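VP2 (PDB 7L0Y) self-assembles, 60 copies at a time, into the T=1 icosahedral capsid of human bocavirus 1, a shell about 26 nm across. Local coordinates at residues H47-E52 and F200-S205; T69-F74 and S205-L210; Q114-G119 and T123-L128; G138-P143 and W397-R402. All blocks are in the same frame, centred on the assembly; numbering follows the deposited sequence.

Overall arrangement
Interactions 1 and 2 are fully buried, share Ser205 and touch each other: Glu203 and Leu202 of the first are linked to Trp71 and His207 of the second. Interaction 1 combines a tyrosine-carboxylate bond with a CH-pi contact, whereas interaction 2 is purely aromatic. Interaction 4, centred about 18 Å from interaction 1, joins the same neighbourhood through Tyr142 to Leu201; it is partly buried, and its chemistry is cationic side chains against a histidine ring and loop carbonyls. Interaction 3 stands apart, its centre about 23 to 38 Å from the centres of the other three, and touches none of them. It is a partly buried hairpin held by backbone bonds, far from the chain's centre.

Interaction 1: residues H47-E52 and F200-S205; sequences HLYKTE and FLLENS
The Tyr49 ring carries Leu201 on one face and meets the carboxylate of Glu203 at its edge. Leu201 CD2 sits over the middle of the ring, 3.4 Å from the Tyr49 ring centroid and 10° off the normal, the geometry of a CH-pi contact made by a single methyl group. At the phenol end the carboxylate arrives in the ring plane, although its own plane is turned 68° from that of the ring. Tyr49 OH donates to Glu203 OE1 at 2.6 Å, meeting the syn lone pair of that oxygen, on the side of OE2. A bend in the Glu203 chain (chi2 76°) folds the acid back to meet the hydroxyl. Leu202 adds a backbone nitrogen, with Leu202 N 2.9 Å from Tyr49 OH, and a methyl, with Leu202 CD2 3.6 Å from the same oxygen. The ring also packs on Trp71, whose NE1 is hydrogen-bonded to Glu203 OE2, and meets the ring of Tyr159 of a neighbouring subunit. Thus each carboxylate oxygen of this buried glutamate has a donor of its own, one phenolic and one indolic. Such a pair of neutral donors would be expected to stabilise negative charge on the acid, and together they fix its rotation while the loop 200-205 is tied to the residue just before strand 50-53.

Interaction 2: residues T69-F74 and S205-L210; sequences TPWTYF and SDHQVL
Trp71 and His207 make the aromatic part of this contact, an offset edge-to-face pair with ring planes at 87° and the centroids of the Trp71 six-membered ring and the His207 ring 4.9 Å apart. The indole supplies the edge and the imidazole the face. The touching atoms are the CZ2-CH2 edge of the benzo ring: Trp71 CZ2 is 3.3 Å from His207 CE1, and Trp71 CH2 is 3.5 Å from His207 ND1. Both side chains point at each other from backbones 12.1 Å apart, measured between Trp71 CA and His207 CA. Other partners extend the cluster: His207 stacks with Phe135 and with Trp20 of a neighbouring subunit, and Lys428 makes a cation-pi contact with Trp71.

Hydrogen bonds hold both residues. His207 NE2 is bonded to the carbonyl of Leu202, and Trp71 NE1 to Glu203 OE2. An ST turn shapes the backbone, Thr69 OG1 accepting from Trp71 N at 3.3 Å at the corner the chain turns at Pro70.

Strand pairing runs from 71-74 through 424-429 and 132-137 to 208-210, the order of the CHEF sheet in the parvovirus jelly roll, and the contact joins the first strand of that order to the residue just before the last.

Interaction 3: residues Q114-G119 and T123-L128; sequences QILSNG and TYNNDL
Gln114 and Asn125 exchange both backbone bonds of an antiparallel hydrogen-bonded pair: Gln114 N gives to Asn125 O at 2.6 Å, and Asn125 N gives to Gln114 O at 3.2 Å. Gln114 O is also approached by Tyr124 CA, at 3.4 Å, as a CA-H...O contact. Two residues further on, Leu116 and Thr123 repeat the reciprocal pattern with straighter bonds, Leu116 N to Thr123 O at 2.9 Å (173°) and Thr123 N to Leu116 O at 2.7 Å (171°). Leu116 O is claimed again, by Thr122 OG1 and weakly by Thr123 OG1, which a chi1 of 56° sets between its own backbone N and carbonyl carbon. These pairs define the hairpin formed by the end of strand 95-118 and strand 121-126, the ribbon of the DE loop, which in parvovirus capsids lines the fivefold axis; here it packs against two neighbouring subunits. Between the bonded pairs, Ile115 and Tyr124 form a non-hydrogen-bonded pair, and Ile115 takes its backbone bonding to Asn445. Their side chains run alongside each other, Ile115 CG2 lying 3.9 Å from Tyr124 CE1. On the other face the Leu116 side chain crosses that of Asn125 at about a right angle, with Leu116 CD1 3.3 Å from Asn125 ND2.

Interaction 4: residues G138-P143 and W397-R402; sequences GEHAYP and WCKKPR
Lys399 overlaps one face of the His140 imidazole with the end of its chain. Its CE lies 4.1 Å from the centroid of the His140 ring, 26° off the normal, which makes a CH-pi contact, and Lys399 NZ stands over the rim of the same face, 3.2 Å from His140 CD2. The lysine is extended until its last torsion (chi4 61°), where it bends; the ammonium is hydrogen-bonded to the carbonyl of Asp419. His140 NE2 is in turn weakly bonded to the carbonyl of Pro421.

Arg402 comes in beside them, with the edge of its guanidinium toward the loop. Arg402 NH2 is 3.0 Å from Glu139 O and 3.3 Å from His140 CB, while Arg402 NH1 makes a weak hydrogen bond to His140 O (3.4 Å, 134°). The stronger partner of Arg402 NH1 is the carbonyl of Val518 of a neighbouring subunit, so the contact extends to the subunit interface.

Loop 138-143 leaves strand 132-137 of the jelly roll, and Tyr142 further along it packs on Tyr167 of strand 161-169. Facing it, strand 397-399 runs parallel to 416-418 within the long GH insertion, shortly before the chain re-enters the jelly roll at strand 424-429.

Interaction 1: residues H47-E52 and F200-S205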
loop_
_atom_site.group_PDB
_atom_site.type_symbol
_atom_site.label_atom_id
_atom_site.label_comp_id
_atom_site.label_asym_id
_atom_site.label_seq_id
_atom_site.Cartn_x
_atom_site.Cartn_y
_atom_site.Cartn_z
ATOM N N HIS A 47 91.546 -57.269 20.025
ATOM C CA HIS A 47 90.643 -56.919 18.931
ATOM C C HIS A 47 90.511 -58.026 17.895
ATOM O O HIS A 47 90.217 -57.761 16.733
ATOM C CB HIS A 47 91.070 -55.620 18.249
ATOM C CG HIS A 47 90.959 -54.416 19.124
ATOM N ND1 HIS A 47 89.746 -53.870 19.479
ATOM C CD2 HIS A 47 91.905 -53.659 19.723
ATOM C CE1 HIS A 47 89.951 -52.821 20.251
ATOM N NE2 HIS A 47 91.251 -52.670 20.413
ATOM N N LEU A 48 90.697 -59.275 18.291
ATOM C CA LEU A 48 90.624 -60.376 17.348
ATOM C C LEU A 48 89.501 -61.330 17.717
ATOM O O LEU A 48 89.110 -61.456 18.875
ATOM C CB LEU A 48 91.950 -61.139 17.277
ATOM C CG LEU A 48 93.102 -60.374 16.638
ATOM C CD1 LEU A 48 94.366 -61.174 16.744
ATOM C CD2 LEU A 48 92.772 -60.085 15.194
ATOM N N TYR A 49 88.975 -61.992 16.700
ATOM C CA TYR A 49 88.202 -63.211 16.862
ATOM C C TYR A 49 89.147 -64.393 16.749
ATOM O O TYR A 49 89.819 -64.556 15.732
ATOM C CB TYR A 49 87.105 -63.316 15.811
ATOM C CG TYR A 49 85.929 -62.415 16.027
ATOM C CD1 TYR A 49 84.795 -62.884 16.649
ATOM C CD2 TYR A 49 85.956 -61.095 15.627
ATOM C CE1 TYR A 49 83.717 -62.085 16.837
ATOM C CE2 TYR A 49 84.880 -60.281 15.823
ATOM C CZ TYR A 49 83.761 -60.784 16.430
ATOM O OH TYR A 49 82.669 -59.987 16.633
ATOM N N LYS A 50 89.207 -65.196 17.798
ATOM C CA LYS A 50 90.060 -66.366 17.845
ATOM C C LYS A 50 89.187 -67.578 18.107
ATOM O O LYS A 50 88.088 -67.463 18.641
ATOM C CB LYS A 50 91.112 -66.241 18.949
ATOM C CG LYS A 50 92.030 -65.062 18.790
ATOM C CD LYS A 50 92.894 -64.883 20.013
ATOM C CE LYS A 50 93.772 -63.665 19.875
ATOM N NZ LYS A 50 94.560 -63.407 21.108
ATOM N N THR A 51 89.680 -68.747 17.730
ATOM C CA THR A 51 89.082 -70.005 18.146
ATOM C C THR A 51 90.098 -70.760 18.984
ATOM O O THR A 51 91.290 -70.462 18.933
ATOM C CB THR A 51 88.631 -70.847 16.958
ATOM O OG1 THR A 51 89.749 -71.110 16.110
ATOM C CG2 THR A 51 87.555 -70.126 16.165
ATOM N N GLU A 52 89.623 -71.678 19.810
ATOM C CA GLU A 52 90.497 -72.493 20.639
ATOM C C GLU A 52 89.906 -73.883 20.711
ATOM O O GLU A 52 88.695 -74.029 20.883
ATOM C CB GLU A 52 90.650 -71.922 22.053
ATOM C CG GLU A 52 91.320 -70.568 22.119
ATOM C CD GLU A 52 90.345 -69.429 21.909
ATOM O OE1 GLU A 52 89.140 -69.696 21.738
ATOM O OE2 GLU A 52 90.790 -68.265 21.900
ATOM N N PHE A 200 80.177 -66.326 13.994
ATOM C CA PHE A 200 79.388 -65.150 14.293
ATOM C C PHE A 200 80.297 -63.981 14.604
ATOM O O PHE A 200 81.222 -64.087 15.409
ATOM C CB PHE A 200 78.443 -65.405 15.451
ATOM C CG PHE A 200 77.414 -66.430 15.156
ATOM C CD1 PHE A 200 76.255 -66.087 14.496
ATOM C CD2 PHE A 200 77.608 -67.742 15.522
ATOM C CE1 PHE A 200 75.311 -67.025 14.219
ATOM C CE2 PHE A 200 76.663 -68.685 15.244
ATOM C CZ PHE A 200 75.513 -68.328 14.593
ATOM N N LEU A 201 80.023 -62.882 13.938
ATOM C CA LEU A 201 80.692 -61.615 14.126
ATOM C C LEU A 201 79.637 -60.635 14.575
ATOM O O LEU A 201 78.591 -60.520 13.938
ATOM C CB LEU A 201 81.309 -61.137 12.825
ATOM C CG LEU A 201 82.364 -62.066 12.269
ATOM C CD1 LEU A 201 82.728 -61.683 10.855
ATOM C CD2 LEU A 201 83.535 -61.919 13.165
ATOM N N LEU A 202 79.892 -59.928 15.666
ATOM C CA LEU A 202 78.887 -58.969 16.080
ATOM C C LEU A 202 78.833 -57.783 15.131
ATOM O O LEU A 202 77.809 -57.103 15.067
ATOM C CB LEU A 202 79.140 -58.508 17.513
ATOM C CG LEU A 202 78.801 -59.482 18.650
ATOM C CD1 LEU A 202 77.466 -60.123 18.394
ATOM C CD2 LEU A 202 79.836 -60.570 18.756
ATOM N N GLU A 203 79.901 -57.545 14.371
ATOM C CA GLU A 203 80.022 -56.476 13.385
ATOM C C GLU A 203 79.067 -56.634 12.227
ATOM O O GLU A 203 78.898 -55.705 11.440
ATOM C CB GLU A 203 81.458 -56.429 12.871
ATOM C CG GLU A 203 82.465 -55.953 13.903
ATOM C CD GLU A 203 82.807 -57.003 14.940
ATOM O OE1 GLU A 203 82.219 -58.096 14.910
ATOM O OE2 GLU A 203 83.664 -56.733 15.800
ATOM N N ASN A 204 78.444 -57.791 12.118
ATOM C CA ASN A 204 77.473 -58.116 11.092
ATOM C C ASN A 204 76.135 -57.426 11.318
ATOM O O ASN A 204 75.209 -57.638 10.537
ATOM C CB ASN A 204 77.309 -59.635 11.063
ATOM C CG ASN A 204 76.760 -60.139 9.766
ATOM O OD1 ASN A 204 76.998 -59.558 8.711
ATOM N ND2 ASN A 204 76.031 -61.239 9.827
ATOM N N SER A 205 75.984 -56.670 12.394
ATOM C CA SER A 205 74.751 -55.960 12.693
ATOM C C SER A 205 75.046 -54.480 12.924
ATOM O O SER A 205 76.182 -54.025 12.806
ATOM C CB SER A 205 74.046 -56.599 13.892
ATOM O OG SER A 205 74.834 -56.522 15.064
#

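Interaction 2: residues T69-F74 and S205-L210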
loop_
_atom_site.group_PDB
_atom_site.type_symbol
_atom_site.label_atom_id
_atom_site.label_comp_id
_atom_site.label_asym_id
_atom_site.label_seq_id
_atom_site.Cartn_x
_atom_site.Cartn_y
_atom_site.Cartn_z
ATOM N N THR A 69 85.724 -63.480 21.400
ATOM C CA THR A 69 85.453 -62.291 20.617
ATOM C C THR A 69 86.117 -61.090 21.272
ATOM O O THR A 69 86.503 -61.151 22.443
ATOM C CB THR A 69 83.947 -62.056 20.501
ATOM O OG1 THR A 69 83.432 -61.689 21.778
ATOM C CG2 THR A 69 83.254 -63.327 20.063
ATOM N N PRO A 70 86.310 -59.996 20.537
ATOM C CA PRO A 70 86.747 -58.748 21.173
ATOM C C PRO A 70 85.710 -58.129 22.093
ATOM O O PRO A 70 86.041 -57.190 22.818
ATOM C CB PRO A 70 87.048 -57.843 19.977
ATOM C CG PRO A 70 86.214 -58.386 18.890
ATOM C CD PRO A 70 86.197 -59.855 19.079
ATOM N N TRP A 71 84.472 -58.593 22.057
ATOM C CA TRP A 71 83.344 -58.013 22.763
ATOM C C TRP A 71 83.269 -58.443 24.228
ATOM O O TRP A 71 83.768 -59.491 24.632
ATOM C CB TRP A 71 82.057 -58.403 22.059
ATOM C CG TRP A 71 81.906 -57.770 20.741
ATOM C CD1 TRP A 71 82.382 -58.228 19.559
ATOM C CD2 TRP A 71 81.189 -56.580 20.454
ATOM N NE1 TRP A 71 82.033 -57.381 18.553
ATOM C CE2 TRP A 71 81.287 -56.363 19.074
ATOM C CE3 TRP A 71 80.477 -55.673 21.229
ATOM C CZ2 TRP A 71 80.701 -55.278 18.454
ATOM C CZ3 TRP A 71 79.905 -54.597 20.614
ATOM C CH2 TRP A 71 80.022 -54.402 19.244
ATOM N N THR A 72 82.608 -57.604 25.017
ATOM C CA THR A 72 82.179 -57.915 26.369
ATOM C C THR A 72 80.685 -57.655 26.458
ATOM O O THR A 72 80.089 -57.057 25.566
ATOM C CB THR A 72 82.909 -57.086 27.435
ATOM O OG1 THR A 72 82.734 -55.692 27.173
ATOM C CG2 THR A 72 84.374 -57.402 27.469
ATOM N N TYR A 73 80.072 -58.125 27.534
ATOM C CA TYR A 73 78.625 -58.069 27.634
ATOM C C TYR A 73 78.199 -57.818 29.069
ATOM O O TYR A 73 78.940 -58.070 30.016
ATOM C CB TYR A 73 77.993 -59.360 27.108
ATOM C CG TYR A 73 78.368 -60.573 27.907
ATOM C CD1 TYR A 73 77.557 -61.026 28.932
ATOM C CD2 TYR A 73 79.548 -61.247 27.659
ATOM C CE1 TYR A 73 77.900 -62.113 29.663
ATOM C CE2 TYR A 73 79.898 -62.336 28.390
ATOM C CZ TYR A 73 79.074 -62.768 29.391
ATOM O OH TYR A 73 79.424 -63.869 30.126
ATOM N N PHE A 74 76.978 -57.314 29.206
ATOM C CA PHE A 74 76.312 -57.129 30.484
ATOM C C PHE A 74 75.446 -58.336 30.799
ATOM O O PHE A 74 74.686 -58.805 29.949
ATOM C CB PHE A 74 75.450 -55.868 30.475
ATOM C CG PHE A 74 76.228 -54.605 30.378
ATOM C CD1 PHE A 74 76.710 -53.994 31.508
ATOM C CD2 PHE A 74 76.489 -54.027 29.158
ATOM C CE1 PHE A 74 77.451 -52.845 31.427
ATOM C CE2 PHE A 74 77.217 -52.865 29.077
ATOM C CZ PHE A 74 77.694 -52.272 30.214
ATOM N N SER A 205 75.984 -56.670 12.394
ATOM C CA SER A 205 74.751 -55.960 12.693
ATOM C C SER A 205 75.046 -54.480 12.924
ATOM O O SER A 205 76.182 -54.025 12.806
ATOM C CB SER A 205 74.046 -56.599 13.892
ATOM O OG SER A 205 74.834 -56.522 15.064
ATOM N N ASP A 206 74.001 -53.725 13.242
ATOM C CA ASP A 206 74.121 -52.303 13.526
ATOM C C ASP A 206 74.442 -52.088 14.996
ATOM O O ASP A 206 73.867 -52.746 15.864
ATOM C CB ASP A 206 72.836 -51.559 13.179
ATOM C CG ASP A 206 72.568 -51.507 11.698
ATOM O OD1 ASP A 206 73.463 -51.831 10.904
ATOM O OD2 ASP A 206 71.451 -51.118 11.320
ATOM N N HIS A 207 75.353 -51.168 15.272
ATOM C CA HIS A 207 75.735 -50.834 16.630
ATOM C C HIS A 207 75.543 -49.346 16.839
ATOM O O HIS A 207 75.623 -48.557 15.897
ATOM C CB HIS A 207 77.190 -51.177 16.911
ATOM C CG HIS A 207 77.565 -52.566 16.518
ATOM N ND1 HIS A 207 78.871 -52.948 16.316
ATOM C CD2 HIS A 207 76.808 -53.656 16.265
ATOM C CE1 HIS A 207 78.900 -54.216 15.955
ATOM N NE2 HIS A 207 77.662 -54.669 15.921
ATOM N N GLN A 208 75.282 -48.964 18.076
ATOM C CA GLN A 208 75.407 -47.572 18.453
ATOM C C GLN A 208 76.820 -47.309 18.926
ATOM O O GLN A 208 77.403 -48.105 19.662
ATOM C CB GLN A 208 74.405 -47.210 19.537
ATOM C CG GLN A 208 72.998 -47.200 19.033
ATOM C CD GLN A 208 72.002 -46.903 20.113
ATOM O OE1 GLN A 208 72.251 -47.159 21.286
ATOM N NE2 GLN A 208 70.863 -46.351 19.725
ATOM N N VAL A 209 77.394 -46.210 18.462
ATOM C CA VAL A 209 78.713 -45.785 18.893
ATOM C C VAL A 209 78.531 -44.554 19.756
ATOM O O VAL A 209 77.892 -43.585 19.339
ATOM C CB VAL A 209 79.647 -45.516 17.705
ATOM C CG1 VAL A 209 80.987 -45.040 18.205
ATOM C CG2 VAL A 209 79.803 -46.770 16.880
ATOM N N LEU A 210 79.054 -44.611 20.967
ATOM C CA LEU A 210 78.880 -43.556 21.947
ATOM C C LEU A 210 80.226 -42.940 22.267
ATOM O O LEU A 210 81.181 -43.655 22.577
ATOM C CB LEU A 210 78.242 -44.093 23.227
ATOM C CG LEU A 210 76.724 -44.159 23.357
ATOM C CD1 LEU A 210 76.117 -45.083 22.342
ATOM C CD2 LEU A 210 76.393 -44.637 24.744
#

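Interaction 3: residues Q114-G119 and T123-L128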
loop_
_atom_site.group_PDB
_atom_site.type_symbol
_atom_site.label_atom_id
_atom_site.label_comp_id
_atom_site.label_asym_id
_atom_site.label_seq_id
_atom_site.Cartn_x
_atom_site.Cartn_y
_atom_site.Cartn_z
ATOM N N GLN A 114 92.869 -43.214 27.734
ATOM C CA GLN A 114 94.029 -43.849 27.134
ATOM C C GLN A 114 94.975 -44.317 28.227
ATOM O O GLN A 114 95.200 -43.618 29.214
ATOM C CB GLN A 114 94.737 -42.883 26.193
ATOM C CG GLN A 114 95.913 -43.486 25.472
ATOM C CD GLN A 114 96.521 -42.536 24.476
ATOM O OE1 GLN A 114 95.968 -41.480 24.196
ATOM N NE2 GLN A 114 97.684 -42.890 23.958
ATOM N N ILE A 115 95.512 -45.515 28.059
ATOM C CA ILE A 115 96.418 -46.116 29.027
ATOM C C ILE A 115 97.833 -45.869 28.532
ATOM O O ILE A 115 98.235 -46.398 27.494
ATOM C CB ILE A 115 96.149 -47.615 29.190
ATOM C CG1 ILE A 115 94.709 -47.851 29.629
ATOM C CG2 ILE A 115 97.098 -48.206 30.205
ATOM C CD1 ILE A 115 94.272 -49.274 29.487
ATOM N N LEU A 116 98.594 -45.066 29.266
ATOM C CA LEU A 116 99.969 -44.738 28.902
ATOM C C LEU A 116 100.888 -45.408 29.908
ATOM O O LEU A 116 100.904 -45.032 31.082
ATOM C CB LEU A 116 100.209 -43.233 28.897
ATOM C CG LEU A 116 99.699 -42.370 27.751
ATOM C CD1 LEU A 116 98.202 -42.223 27.844
ATOM C CD2 LEU A 116 100.381 -41.017 27.772
ATOM N N SER A 117 101.666 -46.379 29.451
ATOM C CA SER A 117 102.577 -47.111 30.319
ATOM C C SER A 117 104.012 -46.743 29.974
ATOM O O SER A 117 104.498 -47.076 28.888
ATOM C CB SER A 117 102.366 -48.618 30.190
ATOM O OG SER A 117 103.261 -49.320 31.032
ATOM N N ASN A 118 104.685 -46.057 30.896
ATOM C CA ASN A 118 106.112 -45.781 30.789
ATOM C C ASN A 118 106.816 -46.418 31.975
ATOM O O ASN A 118 106.670 -45.951 33.107
ATOM C CB ASN A 118 106.393 -44.277 30.757
ATOM C CG ASN A 118 105.957 -43.633 29.464
ATOM O OD1 ASN A 118 105.840 -44.297 28.436
ATOM N ND2 ASN A 118 105.717 -42.328 29.505
ATOM N N GLY A 119 107.587 -47.465 31.712
ATOM C CA GLY A 119 108.334 -48.099 32.786
ATOM C C GLY A 119 107.418 -48.725 33.820
ATOM O O GLY A 119 106.538 -49.533 33.503
ATOM N N THR A 123 99.826 -44.049 33.385
ATOM C CA THR A 123 98.996 -42.862 33.467
ATOM C C THR A 123 97.748 -43.039 32.620
ATOM O O THR A 123 97.697 -43.873 31.715
ATOM C CB THR A 123 99.753 -41.605 33.024
ATOM O OG1 THR A 123 100.273 -41.792 31.705
ATOM C CG2 THR A 123 100.886 -41.298 33.981
ATOM N N TYR A 124 96.740 -42.241 32.939
ATOM C CA TYR A 124 95.406 -42.373 32.381
ATOM C C TYR A 124 94.944 -40.994 31.966
ATOM O O TYR A 124 94.773 -40.120 32.817
ATOM C CB TYR A 124 94.470 -42.970 33.428
ATOM C CG TYR A 124 94.917 -44.334 33.844
ATOM C CD1 TYR A 124 94.935 -45.373 32.940
ATOM C CD2 TYR A 124 95.452 -44.550 35.099
ATOM C CE1 TYR A 124 95.375 -46.609 33.299
ATOM C CE2 TYR A 124 95.909 -45.780 35.466
ATOM C CZ TYR A 124 95.868 -46.807 34.563
ATOM O OH TYR A 124 96.323 -48.052 34.916
ATOM N N ASN A 125 94.744 -40.787 30.677
ATOM C CA ASN A 125 94.237 -39.508 30.224
ATOM C C ASN A 125 93.068 -39.706 29.278
ATOM O O ASN A 125 92.962 -40.720 28.589
ATOM C CB ASN A 125 95.346 -38.643 29.592
ATOM C CG ASN A 125 96.038 -39.308 28.426
ATOM O OD1 ASN A 125 95.437 -40.045 27.652
ATOM N ND2 ASN A 125 97.325 -39.034 28.290
ATOM N N ASN A 126 92.173 -38.732 29.295
ATOM C CA ASN A 126 91.007 -38.747 28.434
ATOM C C ASN A 126 91.411 -38.690 26.974
ATOM O O ASN A 126 92.264 -37.893 26.577
ATOM C CB ASN A 126 90.111 -37.556 28.742
ATOM C CG ASN A 126 89.355 -37.712 30.024
ATOM O OD1 ASN A 126 89.038 -38.820 30.434
ATOM N ND2 ASN A 126 89.069 -36.597 30.680
ATOM N N ASP A 127 90.790 -39.547 26.172
ATOM C CA ASP A 127 90.694 -39.354 24.730
ATOM C C ASP A 127 89.213 -39.147 24.446
ATOM O O ASP A 127 88.408 -40.077 24.518
ATOM C CB ASP A 127 91.307 -40.519 23.977
ATOM C CG ASP A 127 90.900 -41.838 24.544
ATOM O OD1 ASP A 127 90.263 -41.833 25.607
ATOM O OD2 ASP A 127 91.229 -42.877 23.947
ATOM N N LEU A 128 88.858 -37.906 24.120
ATOM C CA LEU A 128 87.458 -37.510 24.136
ATOM C C LEU A 128 86.752 -37.931 22.859
ATOM O O LEU A 128 85.518 -37.962 22.803
ATOM C CB LEU A 128 87.337 -36.000 24.341
ATOM C CG LEU A 128 87.721 -35.298 25.650
ATOM C CD1 LEU A 128 89.122 -35.601 26.088
ATOM C CD2 LEU A 128 87.575 -33.799 25.494
#

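Interaction 4: residues G138-P143 and W397-R402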
loop_
_atom_site.group_PDB
_atom_site.type_symbol
_atom_site.label_atom_id
_atom_site.label_comp_id
_atom_site.label_asym_id
_atom_site.label_seq_id
_atom_site.Cartn_x
_atom_site.Cartn_y
_atom_site.Cartn_z
ATOM N N GLY A 138 68.319 -58.431 20.850
ATOM C CA GLY A 138 67.014 -58.743 21.386
ATOM C C GLY A 138 66.328 -59.806 20.569
ATOM O O GLY A 138 65.409 -60.483 21.034
ATOM N N GLU A 139 66.794 -59.962 19.340
ATOM C CA GLU A 139 66.325 -61.015 18.464
ATOM C C GLU A 139 66.959 -62.348 18.788
ATOM O O GLU A 139 66.510 -63.371 18.267
ATOM C CB GLU A 139 66.630 -60.647 17.018
ATOM C CG GLU A 139 65.885 -59.436 16.519
ATOM C CD GLU A 139 66.346 -59.023 15.139
ATOM O OE1 GLU A 139 67.391 -59.539 14.690
ATOM O OE2 GLU A 139 65.665 -58.191 14.502
ATOM N N HIS A 140 67.982 -62.352 19.639
ATOM C CA HIS A 140 68.756 -63.548 19.931
ATOM C C HIS A 140 69.288 -64.155 18.643
ATOM O O HIS A 140 69.272 -65.367 18.440
ATOM C CB HIS A 140 67.929 -64.539 20.736
ATOM C CG HIS A 140 67.398 -63.960 22.007
ATOM N ND1 HIS A 140 68.207 -63.657 23.078
ATOM C CD2 HIS A 140 66.147 -63.585 22.361
ATOM C CE1 HIS A 140 67.475 -63.141 24.048
ATOM N NE2 HIS A 140 66.222 -63.084 23.638
ATOM N N ALA A 141 69.758 -63.279 17.761
ATOM C CA ALA A 141 70.329 -63.672 16.487
ATOM C C ALA A 141 71.749 -64.184 16.621
ATOM O O ALA A 141 72.282 -64.756 15.670
ATOM C CB ALA A 141 70.288 -62.489 15.525
ATOM N N TYR A 142 72.360 -64.000 17.768
ATOM C CA TYR A 142 73.698 -64.457 18.050
ATOM C C TYR A 142 73.676 -65.440 19.203
ATOM O O TYR A 142 72.707 -65.490 19.965
ATOM C CB TYR A 142 74.607 -63.272 18.391
ATOM C CG TYR A 142 74.847 -62.351 17.233
ATOM C CD1 TYR A 142 75.843 -62.619 16.315
ATOM C CD2 TYR A 142 74.083 -61.213 17.056
ATOM C CE1 TYR A 142 76.069 -61.794 15.261
ATOM C CE2 TYR A 142 74.306 -60.375 16.004
ATOM C CZ TYR A 142 75.306 -60.669 15.108
ATOM O OH TYR A 142 75.550 -59.846 14.040
ATOM N N PRO A 143 74.707 -66.270 19.338
ATOM C CA PRO A 143 74.783 -67.162 20.498
ATOM C C PRO A 143 74.641 -66.388 21.792
ATOM O O PRO A 143 75.132 -65.266 21.920
ATOM C CB PRO A 143 76.171 -67.783 20.368
ATOM C CG PRO A 143 76.459 -67.719 18.931
ATOM C CD PRO A 143 75.829 -66.485 18.413
ATOM N N TRP A 397 66.180 -65.982 34.939
ATOM C CA TRP A 397 65.664 -66.634 33.752
ATOM C C TRP A 397 66.716 -67.535 33.133
ATOM O O TRP A 397 67.909 -67.419 33.405
ATOM C CB TRP A 397 65.212 -65.625 32.695
ATOM C CG TRP A 397 66.305 -64.720 32.258
ATOM C CD1 TRP A 397 67.257 -64.982 31.324
ATOM C CD2 TRP A 397 66.543 -63.389 32.708
ATOM N NE1 TRP A 397 68.091 -63.909 31.185
ATOM C CE2 TRP A 397 67.671 -62.913 32.021
ATOM C CE3 TRP A 397 65.918 -62.557 33.634
ATOM C CZ2 TRP A 397 68.186 -61.643 32.231
ATOM C CZ3 TRP A 397 66.429 -61.301 33.837
ATOM C CH2 TRP A 397 67.553 -60.854 33.142
ATOM N N CYS A 398 66.242 -68.464 32.316
ATOM C CA CYS A 398 67.041 -69.088 31.278
ATOM C C CYS A 398 66.271 -68.957 29.979
ATOM O O CYS A 398 65.049 -68.815 29.989
ATOM C CB CYS A 398 67.339 -70.556 31.565
ATOM S SG CYS A 398 68.441 -71.328 30.347
ATOM N N LYS A 399 66.980 -68.987 28.863
ATOM C CA LYS A 399 66.305 -68.930 27.579
ATOM C C LYS A 399 65.849 -70.321 27.163
ATOM O O LYS A 399 66.607 -71.289 27.256
ATOM C CB LYS A 399 67.223 -68.339 26.519
ATOM C CG LYS A 399 66.544 -68.164 25.185
ATOM C CD LYS A 399 67.469 -67.564 24.166
ATOM C CE LYS A 399 66.814 -67.564 22.808
ATOM N NZ LYS A 399 65.569 -66.752 22.804
ATOM N N LYS A 400 64.599 -70.413 26.726
ATOM C CA LYS A 400 64.083 -71.658 26.172
ATOM C C LYS A 400 64.800 -71.962 24.866
ATOM O O LYS A 400 64.854 -71.100 23.985
ATOM C CB LYS A 400 62.591 -71.554 25.899
ATOM C CG LYS A 400 61.738 -71.324 27.102
ATOM C CD LYS A 400 60.309 -71.024 26.693
ATOM C CE LYS A 400 59.443 -70.737 27.905
ATOM N NZ LYS A 400 58.055 -70.373 27.544
ATOM N N PRO A 401 65.350 -73.159 24.696
ATOM C CA PRO A 401 65.941 -73.506 23.403
ATOM C C PRO A 401 64.891 -73.449 22.307
ATOM O O PRO A 401 63.737 -73.827 22.512
ATOM C CB PRO A 401 66.445 -74.933 23.622
ATOM C CG PRO A 401 66.610 -75.049 25.097
ATOM C CD PRO A 401 65.501 -74.244 25.676
ATOM N N ARG A 402 65.296 -72.978 21.133
ATOM C CA ARG A 402 64.399 -73.010 19.988
ATOM C C ARG A 402 64.371 -74.442 19.486
ATOM O O ARG A 402 65.392 -74.974 19.046
ATOM C CB ARG A 402 64.862 -72.065 18.885
ATOM C CG ARG A 402 64.807 -70.582 19.195
ATOM C CD ARG A 402 65.259 -69.796 17.965
ATOM N NE ARG A 402 65.162 -68.349 18.131
ATOM C CZ ARG A 402 66.123 -67.572 18.621
ATOM N NH1 ARG A 402 67.286 -68.088 18.987
ATOM N NH2 ARG A 402 65.921 -66.269 18.728
#